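TetR family transcriptional regulator (PDB 3NRG) probably binds regulatory DNA sequences as a transcription factor of the TetR family. Local coordinates at residues L23-Q28 against D32-N37. Numbering follows the deposited sequence.
Sequences LDEFAQ and DSVSIN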
loop_
_atom_site.group_PDB
_atom_site.type_symbol
_atom_site.label_atom_id
_atom_site.label_comp_id
_atom_site.label_asym_id
_atom_site.label_seq_id
_atom_site.Cartn_x
_atom_site.Cartn_y
_atom_site.Cartn_z
ATOM N N LEU A 23 10.153 -1.902 10.429
ATOM C CA LEU A 23 9.688 -1.635 9.063
ATOM C C LEU A 23 10.688 -2.161 8.032
ATOM O O LEU A 23 10.291 -2.890 7.124
ATOM C CB LEU A 23 9.420 -0.129 8.844
ATOM C CG LEU A 23 8.172 0.436 9.517
ATOM C CD1 LEU A 23 8.132 1.939 9.408
ATOM C CD2 LEU A 23 6.919 -0.161 8.932
ATOM N N ASP A 24 11.993 -1.851 8.214
ATOM C CA ASP A 24 13.056 -2.322 7.323
ATOM C C ASP A 24 13.105 -3.850 7.257
ATOM O O ASP A 24 13.102 -4.405 6.164
ATOM C CB ASP A 24 14.425 -1.760 7.753
ATOM C CG ASP A 24 14.691 -0.335 7.306
ATOM O OD1 ASP A 24 14.260 0.026 6.185
ATOM O OD2 ASP A 24 15.425 0.383 8.020
ATOM N N GLU A 25 13.094 -4.527 8.429
ATOM C CA GLU A 25 13.154 -5.991 8.525
ATOM C C GLU A 25 11.965 -6.693 7.836
ATOM O O GLU A 25 12.168 -7.663 7.106
ATOM C CB GLU A 25 13.275 -6.430 10.005
ATOM C CG GLU A 25 13.467 -7.929 10.207
ATOM C CD GLU A 25 14.807 -8.508 9.782
ATOM O OE1 GLU A 25 15.764 -7.725 9.577
ATOM O OE2 GLU A 25 14.910 -9.755 9.702
ATOM N N PHE A 26 10.736 -6.216 8.078
ATOM C CA PHE A 26 9.543 -6.825 7.491
ATOM C C PHE A 26 9.333 -6.477 5.998
ATOM O O PHE A 26 8.659 -7.228 5.291
ATOM C CB PHE A 26 8.288 -6.519 8.323
ATOM C CG PHE A 26 8.112 -7.427 9.519
ATOM C CD1 PHE A 26 8.517 -7.024 10.787
ATOM C CD2 PHE A 26 7.542 -8.688 9.379
ATOM C CE1 PHE A 26 8.336 -7.856 11.896
ATOM C CE2 PHE A 26 7.388 -9.530 10.485
ATOM C CZ PHE A 26 7.778 -9.103 11.737
ATOM N N ALA A 27 9.927 -5.367 5.516
ATOM C CA ALA A 27 9.811 -4.982 4.108
ATOM C C ALA A 27 10.915 -5.623 3.250
ATOM O O ALA A 27 10.663 -5.979 2.092
ATOM C CB ALA A 27 9.856 -3.470 3.971
ATOM N N GLN A 28 12.135 -5.767 3.816
ATOM C CA GLN A 28 13.289 -6.336 3.107
ATOM C C GLN A 28 13.299 -7.873 3.110
ATOM O O GLN A 28 14.038 -8.479 2.327
ATOM C CB GLN A 28 14.605 -5.801 3.692
ATOM C CG GLN A 28 14.842 -4.312 3.439
ATOM C CD GLN A 28 16.010 -3.762 4.243
ATOM O OE1 GLN A 28 16.862 -4.502 4.759
ATOM N NE2 GLN A 28 16.081 -2.445 4.350
ATOM N N ASP A 32 8.688 -15.567 6.987
ATOM C CA ASP A 32 9.440 -16.715 7.512
ATOM C C ASP A 32 10.953 -16.436 7.612
ATOM O O ASP A 32 11.644 -17.090 8.396
ATOM C CB ASP A 32 9.175 -17.969 6.663
ATOM N N SER A 33 11.460 -15.462 6.826
ATOM C CA SER A 33 12.885 -15.098 6.814
ATOM C C SER A 33 13.213 -13.935 7.797
ATOM O O SER A 33 14.381 -13.542 7.914
ATOM C CB SER A 33 13.328 -14.743 5.395
ATOM O OG SER A 33 14.724 -14.504 5.325
ATOM N N VAL A 34 12.187 -13.411 8.514
ATOM C CA VAL A 34 12.361 -12.327 9.491
ATOM C C VAL A 34 13.137 -12.834 10.719
ATOM O O VAL A 34 12.771 -13.862 11.302
ATOM C CB VAL A 34 10.998 -11.675 9.877
ATOM C CG1 VAL A 34 11.138 -10.759 11.095
ATOM C CG2 VAL A 34 10.400 -10.912 8.691
ATOM N N SER A 35 14.231 -12.125 11.083
ATOM C CA SER A 35 15.090 -12.492 12.212
ATOM C C SER A 35 14.889 -11.558 13.406
ATOM O O SER A 35 15.135 -10.354 13.301
ATOM C CB SER A 35 16.556 -12.503 11.787
ATOM O OG SER A 35 17.420 -12.749 12.885
ATOM N N ILE A 36 14.452 -12.123 14.549
ATOM C CA ILE A 36 14.237 -11.382 15.802
ATOM C C ILE A 36 15.573 -10.848 16.362
ATOM O O ILE A 36 15.626 -9.722 16.857
ATOM C CB ILE A 36 13.471 -12.269 16.841
ATOM C CG1 ILE A 36 12.087 -12.757 16.287
ATOM C CG2 ILE A 36 13.329 -11.571 18.204
ATOM C CD1 ILE A 36 11.083 -11.652 15.892
ATOM N N ASN A 37 16.653 -11.646 16.249
ATOM C CA ASN A 37 17.988 -11.246 16.711
ATOM C C ASN A 37 18.566 -10.104 15.874
ATOM O O ASN A 37 19.277 -9.253 16.414
ATOM C CB ASN A 37 18.941 -12.439 16.736
ATOM C CG ASN A 37 18.649 -13.432 17.839
ATOM O OD1 ASN A 37 18.146 -13.085 18.922
ATOM N ND2 ASN A 37 19.034 -14.672 17.622
#
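Glu25 extends from its helix with CG anti to the backbone N (chi1 -175°), which carries the chain outward, and the bend at chi2 then brings its carboxylate to the backbone of Ser35. There Ser35 N donates to Glu25 OE2 at 2.8 Å in a nearly straight bond (176°), meeting the oxygen on its anti side and 27° out of the carboxylate plane. The same oxygen forms a salt bridge with Arg38, so one carboxylate ties the start of helix 36-43 to helix 12-28. Ser35 is the N-cap of helix 36-43, its OG bonded to the backbone N of Arg38. This helix opens the predicted helix-turn-helix of the TetR-type DNA-binding domain. Val34, just before Ser35, turns its side chain to helix 12-28 and sets both methyls against Phe26, with CG1 also reaching Glu25. Val34 CG1 sits above one face of the Phe26 ring, displaced toward the rim, in a CH-pi contact 4.1 Å from the centroid; it also lies 3.8 Å from Glu25 CG. Val34 CG2 packs against Phe26 CD2 at 3.7 Å. The buried Phe26 ring also touches Cys60 and Leu64 of helix 57-78 and Ile111 of helix 106-114.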